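Long-range contact in major exported protein (Pseudomonas aeruginosa, PDB 3HE1), which is a secreted Hcp-family protein that probably forms hexameric rings as a component of the type VI secretion system: residues A[111-116]-A[140-145]. Sequence-based numbering, arbitrary orientation. Where two conformers were deposited one is given.
Sequences ERLTKV and AIIVDI
Leu113 and Ala140 are joined by two backbone hydrogen bonds. The sounder of them runs from Ala140 N to Leu113 O, at 2.8 Å. It is bent, with 135° at the hydrogen. The return bond, Leu113 N to Ala140 O, is straighter, but its modelled length is doubtfully short. Together they make a hydrogen-bonded antiparallel pair. Arg112 CA also brings a C-H contact to Ala140 O, at 3.5 Å.

The side chains of Leu113 and Ala140 leave on the same face of the sheet, with their CB atoms 4.0 Å apart. The ethyl branch of Ile142 comes up on this face as well. Its CG1 lies anti to its own carbonyl carbon (chi1 -50°), which carries the branch to Leu113. There CD2 of Leu113 meets Ile142 CG1 at 3.5 Å and Ile142 CD1 at 3.9 Å, the two side chains crossing at a slant. Further along, Val116 CG2 lies 4.2 Å from the methyl of Ala140. On the other face Ile141 sets its CG1 4.2 Å from CA of Arg112.

Past Leu113 the chain turns a corner at Thr114. Thr114 and Lys115 both face Thr32 in a classic beta bulge. Leu113 and Val116 also pack on Ile31, Leu113 touches Phe168, Ala140 touches Tyr170, and Ile142 reaches Leu103 and Ala106 of helix 100-109. Beyond the contact, Asp144 and Ile145 pair with a strand of a second subunit, extending the sheet across the interface.

The contact thus joins strands 112-123 and 140-149 by a brief backbone pairing. Between the two segments the side chains that touch on the Leu113, Ala140 and Ile142 face are all aliphatic, so the polar bonding comes from the backbone and the side chains add apolar packing.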
loop_
_atom_site.group_PDB
_atom_site.type_symbol
_atom_site.label_atom_id
_atom_site.label_comp_id
_atom_site.label_asym_id
_atom_site.label_seq_id
_atom_site.Cartn_x
_atom_site.Cartn_y
_atom_site.Cartn_z
ATOM N N GLU A 111 15.338 31.697 -10.620
ATOM C CA GLU A 111 15.342 32.886 -9.779
ATOM C C GLU A 111 15.598 32.593 -8.290
ATOM O O GLU A 111 14.867 31.820 -7.669
ATOM C CB GLU A 111 14.013 33.633 -9.934
ATOM C CG GLU A 111 13.858 34.800 -8.965
ATOM C CD GLU A 111 12.442 35.312 -8.903
ATOM O OE1 GLU A 111 11.638 34.916 -9.769
ATOM O OE2 GLU A 111 12.120 36.091 -7.984
ATOM N N ARG A 112 16.635 33.220 -7.732
ATOM C CA ARG A 112 16.931 33.102 -6.307
ATOM C C ARG A 112 15.826 33.737 -5.466
ATOM O O ARG A 112 15.431 34.883 -5.686
ATOM C CB ARG A 112 18.290 33.731 -5.956
ATOM C CG ARG A 112 18.551 33.850 -4.442
ATOM C CD ARG A 112 19.983 34.290 -4.094
ATOM N NE ARG A 112 20.336 35.592 -4.657
ATOM C CZ ARG A 112 20.064 36.764 -4.087
ATOM N NH1 ARG A 112 19.420 36.820 -2.928
ATOM N NH2 ARG A 112 20.433 37.891 -4.682
ATOM N N LEU A 113 15.317 32.974 -4.508
ATOM C CA LEU A 113 14.289 33.450 -3.593
ATOM C C LEU A 113 14.919 34.103 -2.367
ATOM O O LEU A 113 15.452 33.398 -1.505
ATOM C CB LEU A 113 13.457 32.262 -3.116
ATOM C CG LEU A 113 12.085 32.126 -3.721
ATOM C CD1 LEU A 113 12.103 32.797 -5.095
ATOM C CD2 LEU A 113 11.710 30.643 -3.770
ATOM N N THR A 114 14.850 35.428 -2.256
ATOM C CA THR A 114 15.464 36.096 -1.092
ATOM C C THR A 114 14.990 35.557 0.266
ATOM O O THR A 114 15.799 35.359 1.179
ATOM C CB THR A 114 15.288 37.626 -1.108
ATOM O OG1 THR A 114 16.262 38.207 -1.983
ATOM C CG2 THR A 114 15.496 38.180 0.280
ATOM N N LYS A 115 13.685 35.327 0.397
ATOM C CA LYS A 115 13.145 34.738 1.620
ATOM C C LYS A 115 11.872 33.932 1.391
ATOM O O LYS A 115 10.888 34.438 0.861
ATOM C CB LYS A 115 12.901 35.804 2.695
ATOM C CG LYS A 115 12.389 35.230 4.005
ATOM C CD LYS A 115 12.718 36.131 5.207
ATOM C CE LYS A 115 11.596 37.108 5.507
ATOM N NZ LYS A 115 11.684 37.611 6.911
ATOM N N VAL A 116 11.922 32.665 1.785
ATOM C CA VAL A 116 10.739 31.834 1.922
ATOM C C VAL A 116 10.579 31.635 3.411
ATOM O O VAL A 116 11.533 31.231 4.088
ATOM C CB VAL A 116 10.944 30.457 1.291
ATOM C CG1 VAL A 116 9.758 29.529 1.628
ATOM C CG2 VAL A 116 11.176 30.598 -0.207
ATOM N N ALA A 140 16.871 30.990 -1.210
ATOM C CA ALA A 140 16.393 29.706 -1.671
ATOM C C ALA A 140 16.193 29.694 -3.178
ATOM O O ALA A 140 16.106 30.738 -3.821
ATOM C CB ALA A 140 15.095 29.336 -0.943
ATOM N N ILE A 141 16.134 28.492 -3.737
ATOM C CA ILE A 141 15.945 28.295 -5.165
ATOM C C ILE A 141 14.909 27.188 -5.347
ATOM O O ILE A 141 14.978 26.160 -4.672
ATOM C CB ILE A 141 17.279 27.927 -5.844
ATOM C CG1 ILE A 141 18.230 29.131 -5.811
ATOM C CG2 ILE A 141 17.034 27.483 -7.257
ATOM C CD1 ILE A 141 19.707 28.792 -5.658
ATOM N N ILE A 142 13.924 27.396 -6.217
ATOM C CA ILE A 142 12.922 26.344 -6.444
ATOM C C ILE A 142 13.426 25.263 -7.418
ATOM O O ILE A 142 13.682 25.546 -8.589
ATOM C CB ILE A 142 11.602 26.918 -6.973
ATOM C CG1 ILE A 142 11.153 28.087 -6.103
ATOM C CG2 ILE A 142 10.533 25.825 -7.044
ATOM C CD1 ILE A 142 9.734 28.540 -6.402
ATOM N N VAL A 143 13.550 24.025 -6.945
ATOM C CA VAL A 143 14.217 23.004 -7.740
ATOM C C VAL A 143 13.288 22.080 -8.523
ATOM O O VAL A 143 13.723 21.426 -9.465
ATOM C CB VAL A 143 15.216 22.202 -6.899
ATOM C CG1 VAL A 143 16.483 23.024 -6.702
ATOM C CG2 VAL A 143 14.610 21.842 -5.562
ATOM N N ASP A 144 12.014 22.035 -8.145
ATOM C CA ASP A 144 11.012 21.309 -8.914
ATOM C C ASP A 144 9.607 21.527 -8.394
ATOM O O ASP A 144 9.391 21.847 -7.227
ATOM C CB ASP A 144 11.323 19.807 -9.048
ATOM C CG ASP A 144 12.155 19.267 -7.908
ATOM O OD1 ASP A 144 13.044 18.435 -8.179
ATOM O OD2 ASP A 144 11.929 19.662 -6.748
ATOM N N ILE A 145 8.655 21.420 -9.314
ATOM C CA ILE A 145 7.235 21.535 -8.995
ATOM C C ILE A 145 6.474 20.375 -9.636
ATOM O O ILE A 145 6.834 19.888 -10.701
ATOM C CB ILE A 145 6.638 22.900 -9.426
ATOM C CG1 ILE A 145 7.270 24.040 -8.625
ATOM C CG2 ILE A 145 5.121 22.922 -9.242
ATOM C CD1 ILE A 145 6.562 25.358 -8.792
#